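Local coordinates for erythrocyte membrane protein 1 (Plasmodium falciparum, PDB 6S8T) that probably binds the host receptor ICAM-1, this chain being the DBLbeta domain of a longer surface adhesin that lets infected erythrocytes stick to host cells, at residues S121-E124 and N125-V128; N164-T167 and D168-Q172; Y290-Q293 and R294-W297. All blocks are in the same frame, centred on the assembly; numbering follows the deposited sequence. Where two conformers were deposited one is given.

Contact 1. Residues S121-E124 and N125-V128; sequences SNLE and NLNV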
ATOM      1  N   SER A 121       9.935  11.735  -6.997  1.00 42.62           N
ATOM      2  CA  SER A 121      10.464  13.094  -7.007  1.00 45.36           C
ATOM      3  C   SER A 121      10.413  13.718  -8.397  1.00 48.45           C
ATOM      4  O   SER A 121      10.215  14.932  -8.520  1.00 49.21           O
ATOM      5  CB  SER A 121      11.897  13.097  -6.469  1.00 50.43           C
ATOM      6  OG  SER A 121      12.416  14.410  -6.402  1.00 57.27           O
ATOM      7  N   ASN A 122      10.592  12.918  -9.451  1.00 48.02           N
ATOM      8  CA  ASN A 122      10.463  13.453 -10.802  1.00 49.91           C
ATOM      9  C   ASN A 122       9.043  13.940 -11.061  1.00 50.16           C
ATOM     10  O   ASN A 122       8.840  14.971 -11.714  1.00 51.68           O
ATOM     11  CB  ASN A 122      10.870  12.400 -11.835  1.00 48.84           C
ATOM     12  CG  ASN A 122       9.984  11.166 -11.798  1.00 50.46           C
ATOM     13  OD1 ASN A 122       9.653  10.662 -10.726  1.00 51.19           O
ATOM     14  ND2 ASN A 122       9.597  10.674 -12.972  1.00 48.45           N
ATOM     15  N   LEU A 123       8.046  13.219 -10.546  1.00 49.72           N
ATOM     16  CA  LEU A 123       6.661  13.633 -10.739  1.00 50.82           C
ATOM     17  C   LEU A 123       6.323  14.864  -9.908  1.00 55.43           C
ATOM     18  O   LEU A 123       5.474  15.669 -10.312  1.00 54.36           O
ATOM     19  CB  LEU A 123       5.718  12.480 -10.391  1.00 40.45           C
ATOM     20  CG  LEU A 123       5.822  11.226 -11.257  1.00 39.71           C
ATOM     21  CD1 LEU A 123       4.952  10.112 -10.684  1.00 40.16           C
ATOM     22  CD2 LEU A 123       5.419  11.533 -12.693  1.00 37.35           C
ATOM     23  N   GLU A 124       6.974  15.029  -8.753  1.00 54.63           N
ATOM     24  CA  GLU A 124       6.703  16.175  -7.896  1.00 55.88           C
ATOM     25  C   GLU A 124       7.246  17.476  -8.473  1.00 61.41           C
ATOM     26  O   GLU A 124       6.732  18.548  -8.138  1.00 64.21           O
ATOM     27  CB  GLU A 124       7.294  15.938  -6.504  1.00 57.16           C
ATOM     28  CG  GLU A 124       6.649  14.793  -5.729  1.00 56.54           C
ATOM     29  CD  GLU A 124       7.508  14.313  -4.565  1.00 59.74           C
ATOM     30  OE1 GLU A 124       7.768  13.093  -4.476  1.00 57.75           O
ATOM     31  OE2 GLU A 124       7.931  15.156  -3.745  1.00 60.89           O
ATOM     32  N   ASN A 125       8.263  17.409  -9.330  1.00 62.45           N
ATOM     33  CA  ASN A 125       8.922  18.588  -9.881  1.00 61.56           C
ATOM     34  C   ASN A 125       8.803  18.630 -11.401  1.00 58.33           C
ATOM     35  O   ASN A 125       9.767  18.921 -12.112  1.00 56.96           O
ATOM     36  CB  ASN A 125      10.389  18.637  -9.456  1.00 63.20           C
ATOM     37  CG  ASN A 125      10.556  18.693  -7.950  1.00 62.43           C
ATOM     38  OD1 ASN A 125      10.437  19.755  -7.340  1.00 65.54           O
ATOM     39  ND2 ASN A 125      10.840  17.547  -7.343  1.00 58.47           N
ATOM     40  N   LEU A 126       7.610  18.344 -11.917  1.00 56.27           N
ATOM     41  CA  LEU A 126       7.392  18.392 -13.354  1.00 59.53           C
ATOM     42  C   LEU A 126       7.329  19.834 -13.849  1.00 64.59           C
ATOM     43  O   LEU A 126       6.908  20.746 -13.134  1.00 68.12           O
ATOM     44  CB  LEU A 126       6.098  17.665 -13.728  1.00 58.94           C
ATOM     45  CG  LEU A 126       6.094  16.134 -13.747  1.00 56.75           C
ATOM     46  CD1 LEU A 126       4.717  15.615 -14.127  1.00 44.41           C
ATOM     47  CD2 LEU A 126       7.150  15.601 -14.706  1.00 53.66           C
ATOM     48  N   ASN A 127       7.768  20.029 -15.088  1.00 64.66           N
ATOM     49  CA  ASN A 127       7.558  21.279 -15.814  1.00 67.90           C
ATOM     50  C   ASN A 127       6.379  21.042 -16.750  1.00 64.23           C
ATOM     51  O   ASN A 127       6.521  20.393 -17.790  1.00 63.91           O
ATOM     52  CB  ASN A 127       8.813  21.694 -16.575  1.00 76.26           C
ATOM     53  CG  ASN A 127       8.636  23.004 -17.321  1.00 85.46           C
ATOM     54  OD1 ASN A 127       8.173  23.025 -18.462  1.00 87.97           O
ATOM     55  ND2 ASN A 127       9.008  24.105 -16.678  1.00 88.66           N
ATOM     56  N   VAL A 128       5.207  21.560 -16.370  1.00 63.29           N
ATOM     57  CA  VAL A 128       3.979  21.271 -17.102  1.00 63.10           C
ATOM     58  C   VAL A 128       4.023  21.794 -18.530  1.00 66.34           C
ATOM     59  O   VAL A 128       3.267  21.320 -19.384  1.00 67.63           O
ATOM     60  CB  VAL A 128       2.759  21.844 -16.353  1.00 61.97           C
ATOM     61  CG1 VAL A 128       2.624  21.196 -14.985  1.00 56.25           C
ATOM     62  CG2 VAL A 128       2.875  23.358 -16.227  1.00 67.04           C
TER
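Ser121 presents its carbonyl to the side chain of Asn125, four residues on: Asn125 ND2 donates to Ser121 O at 2.9 Å with an N-H...O angle of 151°, approaching somewhat tilted from the carbonyl plane. Asn125 CG lies beside its own backbone N (chi1 -60°), which folds the amide back over the last turn. The same carbonyl takes a weak bond from Asn125 N, so one residue closes the turn with both its backbone and its amide. Ser121 OG itself is hydrogen-bonded to Arg72 NH2. Asn122 O faces Leu126, whose CD2 methyl packs against it at 3.5 Å, and receives a second weak bond from Asn125 N. Asn125 is where the short helix 121-124 ends, a piece of the alpha-helical Duffy-binding-like fold, and the chain then runs extended toward Asn127, the N-cap of helix 128-132, whose OD1 accepts from Trp130 N. Leu123 meets Leu126 on the buried side, its CD2 lying 4.4 Å from Leu126 CD1, while Leu123 O rests against Leu126 CG at 3.5 Å; helix 202-221 receives both leucines, at Leu207 and Ile214. Glu124 OE1 is held by Thr120 OG1 and, in a salt bridge, by Lys83 NZ.

Contact 2. Residues N164-T167 and D168-Q172; sequences NTLT and DPIQQ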
ATOM      1  N   ASN A 164      17.551  -5.070   6.123  1.00 55.92           N
ATOM      2  CA  ASN A 164      17.463  -6.326   6.854  1.00 54.22           C
ATOM      3  C   ASN A 164      18.750  -7.139   6.796  1.00 60.28           C
ATOM      4  O   ASN A 164      18.770  -8.267   7.297  1.00 61.86           O
ATOM      5  CB  ASN A 164      16.295  -7.167   6.325  1.00 51.69           C
ATOM      6  CG  ASN A 164      14.955  -6.495   6.540  1.00 52.62           C
ATOM      7  OD1 ASN A 164      14.287  -6.728   7.544  1.00 55.59           O
ATOM      8  ND2 ASN A 164      14.563  -5.645   5.601  1.00 46.65           N
ATOM      9  N   THR A 165      19.816  -6.595   6.206  1.00 65.08           N
ATOM     10  CA  THR A 165      21.103  -7.286   6.061  1.00 73.83           C
ATOM     11  C   THR A 165      20.914  -8.690   5.489  1.00 75.05           C
ATOM     12  O   THR A 165      21.422  -9.681   6.017  1.00 77.62           O
ATOM     13  CB  THR A 165      21.865  -7.337   7.389  1.00 80.96           C
ATOM     14  OG1 THR A 165      21.160  -8.162   8.325  1.00 86.15           O
ATOM     15  CG2 THR A 165      22.026  -5.939   7.969  1.00 79.32           C
ATOM     16  N   LEU A 166      20.163  -8.769   4.393  1.00 75.73           N
ATOM     17  CA  LEU A 166      19.884 -10.043   3.744  1.00 78.43           C
ATOM     18  C   LEU A 166      21.103 -10.498   2.948  1.00 88.78           C
ATOM     19  O   LEU A 166      21.604  -9.760   2.093  1.00 88.81           O
ATOM     20  CB  LEU A 166      18.664  -9.919   2.834  1.00 71.97           C
ATOM     21  CG  LEU A 166      17.293 -10.092   3.493  1.00 67.15           C
ATOM     22  CD1 LEU A 166      16.178  -9.774   2.515  1.00 58.81           C
ATOM     23  CD2 LEU A 166      17.146 -11.508   4.026  1.00 72.35           C
ATOM     24  N   THR A 167      21.578 -11.709   3.231  1.00 97.52           N
ATOM     25  CA  THR A 167      22.646 -12.296   2.438  1.00103.33           C
ATOM     26  C   THR A 167      22.133 -12.627   1.037  1.00112.41           C
ATOM     27  O   THR A 167      20.940 -12.534   0.743  1.00111.02           O
ATOM     28  CB  THR A 167      23.200 -13.549   3.119  1.00 99.82           C
ATOM     29  OG1 THR A 167      22.148 -14.504   3.304  1.00 99.50           O
ATOM     30  CG2 THR A 167      23.802 -13.196   4.471  1.00 98.16           C
ATOM     31  N   ASP A 168      23.054 -13.026   0.169  1.00131.32           N
ATOM     32  CA  ASP A 168      22.726 -13.188  -1.244  1.00132.85           C
ATOM     33  C   ASP A 168      21.729 -14.320  -1.494  1.00129.05           C
ATOM     34  O   ASP A 168      20.816 -14.148  -2.312  1.00127.88           O
ATOM     35  CB  ASP A 168      24.005 -13.393  -2.056  1.00146.59           C
ATOM     36  CG  ASP A 168      24.942 -12.206  -1.966  1.00152.71           C
ATOM     37  OD1 ASP A 168      24.446 -11.066  -1.853  1.00150.61           O
ATOM     38  OD2 ASP A 168      26.174 -12.412  -2.003  1.00157.83           O
ATOM     39  N   PRO A 169      21.848 -15.494  -0.838  1.00105.78           N
ATOM     40  CA  PRO A 169      20.755 -16.472  -0.933  1.00 95.80           C
ATOM     41  C   PRO A 169      19.538 -16.046  -0.121  1.00 86.50           C
ATOM     42  O   PRO A 169      19.454 -16.331   1.078  1.00 88.83           O
ATOM     43  CB  PRO A 169      21.379 -17.762  -0.381  1.00 94.93           C
ATOM     44  CG  PRO A 169      22.848 -17.549  -0.465  1.00 98.15           C
ATOM     45  CD  PRO A 169      23.041 -16.090  -0.213  1.00 99.52           C
ATOM     46  N   ILE A 170      18.592 -15.361  -0.769  1.00 76.21           N
ATOM     47  CA  ILE A 170      17.407 -14.860  -0.081  1.00 71.98           C
ATOM     48  C   ILE A 170      16.457 -16.010   0.224  1.00 70.27           C
ATOM     49  O   ILE A 170      16.213 -16.881  -0.621  1.00 75.41           O
ATOM     50  CB  ILE A 170      16.706 -13.785  -0.929  1.00 73.36           C
ATOM     51  CG1 ILE A 170      17.693 -12.702  -1.361  1.00 76.64           C
ATOM     52  CG2 ILE A 170      15.568 -13.150  -0.148  1.00 69.94           C
ATOM     53  CD1 ILE A 170      18.068 -11.757  -0.250  1.00 78.13           C
ATOM     54  N   GLN A 171      15.903 -16.011   1.434  1.00 64.72           N
ATOM     55  CA  GLN A 171      14.925 -17.021   1.804  1.00 66.68           C
ATOM     56  C   GLN A 171      13.636 -16.840   1.004  1.00 65.05           C
ATOM     57  O   GLN A 171      13.361 -15.775   0.444  1.00 61.74           O
ATOM     58  CB  GLN A 171      14.627 -16.958   3.302  1.00 68.25           C
ATOM     59  CG  GLN A 171      15.851 -17.137   4.185  1.00 73.91           C
ATOM     60  CD  GLN A 171      15.504 -17.174   5.663  1.00 78.06           C
ATOM     61  OE1 GLN A 171      14.340 -17.327   6.038  1.00 78.99           O
ATOM     62  NE2 GLN A 171      16.515 -17.031   6.512  1.00 80.99           N
ATOM     63  N   GLN A 172      12.838 -17.911   0.958  1.00 66.14           N
ATOM     64  CA  GLN A 172      11.619 -17.898   0.152  1.00 62.68           C
ATOM     65  C   GLN A 172      10.614 -16.882   0.676  1.00 60.88           C
ATOM     66  O   GLN A 172       9.936 -16.210  -0.110  1.00 57.55           O
ATOM     67  CB  GLN A 172      10.997 -19.294   0.119  1.00 67.66           C
ATOM     68  CG  GLN A 172      11.815 -20.329  -0.638  1.00 73.92           C
ATOM     69  CD  GLN A 172      11.634 -20.230  -2.140  1.00 73.67           C
ATOM     70  OE1 GLN A 172      10.539 -19.949  -2.625  1.00 73.25           O
ATOM     71  NE2 GLN A 172      12.710 -20.458  -2.884  1.00 76.53           N
TER
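Pro169, one residue past the bend at Asp168, doubles back on Thr167: its ring atom CD sits 4.0 Å from Thr167 OG1 and 3.8 Å from Thr167 C. Asp168 itself, between the two at the outer turn of an exposed loop, is poorly ordered. Thr167 OG1 lies between its own backbone N and carbonyl carbon (chi1 58°), which places the hydroxyl on the side where the proline ring passes. No hydrogen bond crosses between 164-167 and 168-172, the proline nitrogen having no hydrogen to give, and the contacts between the two segments are van der Waals. The loop joins helix 137-163 to helix 172-194 in the helical Duffy-binding-like domain; helix 137-163 finishes in a Schellman motif, with Thr165 at positive phi, and Gln171 is the N-cap of the helix that follows. Ile170 supplies the apolar grip. With chi2 at -75° its chain bends, and the CD1 methyl reaches back to Leu166 CB at 3.6 Å, with Leu166 CD1 at 3.9 Å, the two side chains crossing at about a right angle. That methyl is also packed tightly against Thr167 O, at 3.1 Å. Both Leu166 and Ile170 lean on Lys161 of helix 137-163, near its end, and Leu166 touches Tyr160 as well.

Contact 3. Residues Y290-Q293 and R294-W297; sequences YIPQ and RLRW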
ATOM      1  N   TYR A 290      -6.904  -2.412  -7.873  1.00 26.78           N
ATOM      2  CA  TYR A 290      -8.355  -2.307  -7.739  1.00 25.59           C
ATOM      3  C   TYR A 290      -8.851  -2.612  -6.335  1.00 29.59           C
ATOM      4  O   TYR A 290     -10.065  -2.614  -6.107  1.00 31.34           O
ATOM      5  CB  TYR A 290      -9.057  -3.225  -8.742  1.00 27.54           C
ATOM      6  CG  TYR A 290      -8.727  -2.889 -10.170  1.00 37.80           C
ATOM      7  CD1 TYR A 290      -9.416  -1.891 -10.851  1.00 40.64           C
ATOM      8  CD2 TYR A 290      -7.708  -3.554 -10.834  1.00 46.93           C
ATOM      9  CE1 TYR A 290      -9.101  -1.579 -12.159  1.00 49.09           C
ATOM     10  CE2 TYR A 290      -7.388  -3.251 -12.135  1.00 51.18           C
ATOM     11  CZ  TYR A 290      -8.086  -2.267 -12.795  1.00 52.73           C
ATOM     12  OH  TYR A 290      -7.759  -1.976 -14.097  1.00 56.42           O
ATOM     13  N   ILE A 291      -7.951  -2.890  -5.398  1.00 29.54           N
ATOM     14  CA  ILE A 291      -8.319  -3.051  -3.994  0.50 29.55           C
ATOM     15  C   ILE A 291      -8.204  -1.682  -3.334  1.00 28.13           C
ATOM     16  O   ILE A 291      -7.174  -1.008  -3.491  1.00 26.32           O
ATOM     17  CB  ILE A 291      -7.430  -4.096  -3.299  0.50 30.37           C
ATOM     18  CG1 ILE A 291      -7.646  -5.477  -3.923  0.50 31.93           C
ATOM     19  CG2 ILE A 291      -7.699  -4.123  -1.802  0.50 29.14           C
ATOM     20  CD1 ILE A 291      -6.818  -6.566  -3.291  0.50 32.71           C
ATOM     21  N   PRO A 292      -9.227  -1.223  -2.609  1.00 28.83           N
ATOM     22  CA  PRO A 292      -9.151   0.104  -1.982  1.00 26.93           C
ATOM     23  C   PRO A 292      -7.887   0.271  -1.143  1.00 29.82           C
ATOM     24  O   PRO A 292      -7.487  -0.626  -0.398  1.00 31.94           O
ATOM     25  CB  PRO A 292     -10.413   0.156  -1.120  1.00 28.49           C
ATOM     26  CG  PRO A 292     -11.384  -0.744  -1.838  1.00 30.46           C
ATOM     27  CD  PRO A 292     -10.544  -1.857  -2.414  1.00 31.30           C
ATOM     28  N   GLN A 293      -7.264   1.446  -1.272  1.00 23.88           N
ATOM     29  CA  GLN A 293      -5.962   1.686  -0.651  1.00 25.34           C
ATOM     30  C   GLN A 293      -6.012   1.528   0.867  1.00 25.71           C
ATOM     31  O   GLN A 293      -5.047   1.046   1.472  1.00 28.73           O
ATOM     32  CB  GLN A 293      -5.456   3.080  -1.035  1.00 24.17           C
ATOM     33  CG  GLN A 293      -4.071   3.440  -0.484  1.00 27.71           C
ATOM     34  CD  GLN A 293      -3.560   4.767  -1.020  1.00 31.10           C
ATOM     35  OE1 GLN A 293      -4.040   5.833  -0.632  1.00 32.13           O
ATOM     36  NE2 GLN A 293      -2.588   4.708  -1.921  1.00 27.73           N
ATOM     37  N   ARG A 294      -7.121   1.916   1.503  1.00 26.07           N
ATOM     38  CA  ARG A 294      -7.214   1.789   2.955  1.00 24.51           C
ATOM     39  C   ARG A 294      -7.134   0.331   3.395  1.00 27.80           C
ATOM     40  O   ARG A 294      -6.659   0.039   4.498  1.00 29.50           O
ATOM     41  CB  ARG A 294      -8.507   2.431   3.466  1.00 25.20           C
ATOM     42  CG  ARG A 294      -8.589   2.552   4.986  1.00 29.05           C
ATOM     43  CD  ARG A 294      -9.912   3.158   5.446  1.00 29.51           C
ATOM     44  NE  ARG A 294     -10.123   4.508   4.929  1.00 29.29           N
ATOM     45  CZ  ARG A 294      -9.685   5.616   5.520  1.00 31.61           C
ATOM     46  NH1 ARG A 294      -8.999   5.541   6.654  1.00 32.85           N
ATOM     47  NH2 ARG A 294      -9.929   6.801   4.972  1.00 29.62           N
ATOM     48  N   LEU A 295      -7.580  -0.600   2.551  1.00 27.12           N
ATOM     49  CA  LEU A 295      -7.471  -2.013   2.899  1.00 25.92           C
ATOM     50  C   LEU A 295      -6.081  -2.563   2.602  1.00 29.58           C
ATOM     51  O   LEU A 295      -5.596  -3.431   3.337  1.00 30.30           O
ATOM     52  CB  LEU A 295      -8.533  -2.830   2.158  1.00 20.38           C
ATOM     53  CG  LEU A 295      -9.994  -2.496   2.516  1.00 20.34           C
ATOM     54  CD1 LEU A 295     -10.960  -3.204   1.578  1.00 21.73           C
ATOM     55  CD2 LEU A 295     -10.297  -2.854   3.963  1.00 21.52           C
ATOM     56  N   ARG A 296      -5.427  -2.077   1.540  1.00 26.83           N
ATOM     57  CA  ARG A 296      -4.064  -2.520   1.252  1.00 29.23           C
ATOM     58  C   ARG A 296      -3.120  -2.128   2.380  1.00 29.75           C
ATOM     59  O   ARG A 296      -2.335  -2.951   2.865  1.00 28.74           O
ATOM     60  CB  ARG A 296      -3.580  -1.941  -0.081  1.00 26.51           C
ATOM     61  CG  ARG A 296      -4.491  -2.251  -1.270  1.00 23.37           C
ATOM     62  CD  ARG A 296      -3.816  -1.939  -2.610  1.00 23.67           C
ATOM     63  NE  ARG A 296      -3.173  -0.626  -2.649  1.00 29.01           N
ATOM     64  CZ  ARG A 296      -3.700   0.464  -3.202  1.00 34.35           C
ATOM     65  NH1 ARG A 296      -3.024   1.607  -3.184  1.00 25.72           N
ATOM     66  NH2 ARG A 296      -4.900   0.416  -3.771  1.00 31.59           N
ATOM     67  N   TRP A 297      -3.209  -0.876   2.835  1.00 30.97           N
ATOM     68  CA  TRP A 297      -2.327  -0.403   3.898  1.00 30.57           C
ATOM     69  C   TRP A 297      -2.566  -1.147   5.209  1.00 33.77           C
ATOM     70  O   TRP A 297      -1.617  -1.376   5.969  1.00 33.44           O
ATOM     71  CB  TRP A 297      -2.506   1.105   4.088  1.00 26.28           C
ATOM     72  CG  TRP A 297      -1.959   1.931   2.951  1.00 24.64           C
ATOM     73  CD1 TRP A 297      -1.346   1.471   1.817  1.00 25.06           C
ATOM     74  CD2 TRP A 297      -1.963   3.360   2.853  1.00 25.66           C
ATOM     75  NE1 TRP A 297      -0.974   2.528   1.019  1.00 26.24           N
ATOM     76  CE2 TRP A 297      -1.343   3.697   1.632  1.00 26.65           C
ATOM     77  CE3 TRP A 297      -2.440   4.386   3.675  1.00 26.88           C
ATOM     78  CZ2 TRP A 297      -1.183   5.017   1.218  1.00 29.25           C
ATOM     79  CZ3 TRP A 297      -2.282   5.696   3.263  1.00 29.02           C
ATOM     80  CH2 TRP A 297      -1.656   6.001   2.046  1.00 31.11           C
TER
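Pro292 O is gripped by two backbone donors of the first helical turn, Arg296 N at 3.2 Å and Leu295 N at 3.0 Å. Pro292 is the N-cap of helix 293-319, a long helix of the alpha-helical Duffy-binding-like fold, and its carbonyl opens the helical bonding that Gln293 O continues by accepting from Trp297 N. One residue earlier, Ile291 O is claimed by a side chain: Arg296 NH2 donates to it at 2.7 Å, almost straight on to the carbonyl, although the N-H...O angle is only 137°. Arg296 bends at chi3 (-48°), bringing its guanidinium back toward the start of the helix, where Gln293 CA lies over one face. Its other terminal nitrogen, NH1, forms salt bridges with Asp188 and Asp191 of helix 172-194, so the arginine ties the incoming chain to a neighbouring helix, and the two acids would be expected to favour its positive charge. In one of the two deposited conformers of Ile291, its CG2 sits 3.8 Å from Arg296 CG. Pro292 CG meets Leu295 CD1, and both residues pack on Met391 and Phe394 of helix 388-402. Gln293 extends its side chain along Trp297, with amide and ring planes 20° apart in a stack; the amide is fixed by Leu198, Asp197 and Asp188, and the last of these also accepts from Trp297 NE1. Gln293 CG lies over the five-membered ring of Trp297 in a CH-pi contact, 3.7 Å from its centroid, and Gln293 CD stands 3.3 Å from Trp297 CZ2.

How the contacts relate
The three contacts follow one another along the chain, contact 1 first and contact 3 last, all in the Duffy-binding-like domain, and none touches another. Contacts 1 and 2 are the farthest apart, their centres about 35 Å from each other; contact 3 lies about 25 Å from contact 1 and 28 Å from contact 2, centre to centre, and is nearest the middle of the chain. Helix 137-163 links the first two: residues of contact 1 pack on its side, whereas contact 2 follows its end. Helix 172-194 starts at contact 2 and supplies acids to contact 3. Each contact thus marks a helix boundary, two buried and one at the surface, in a mainly helical domain.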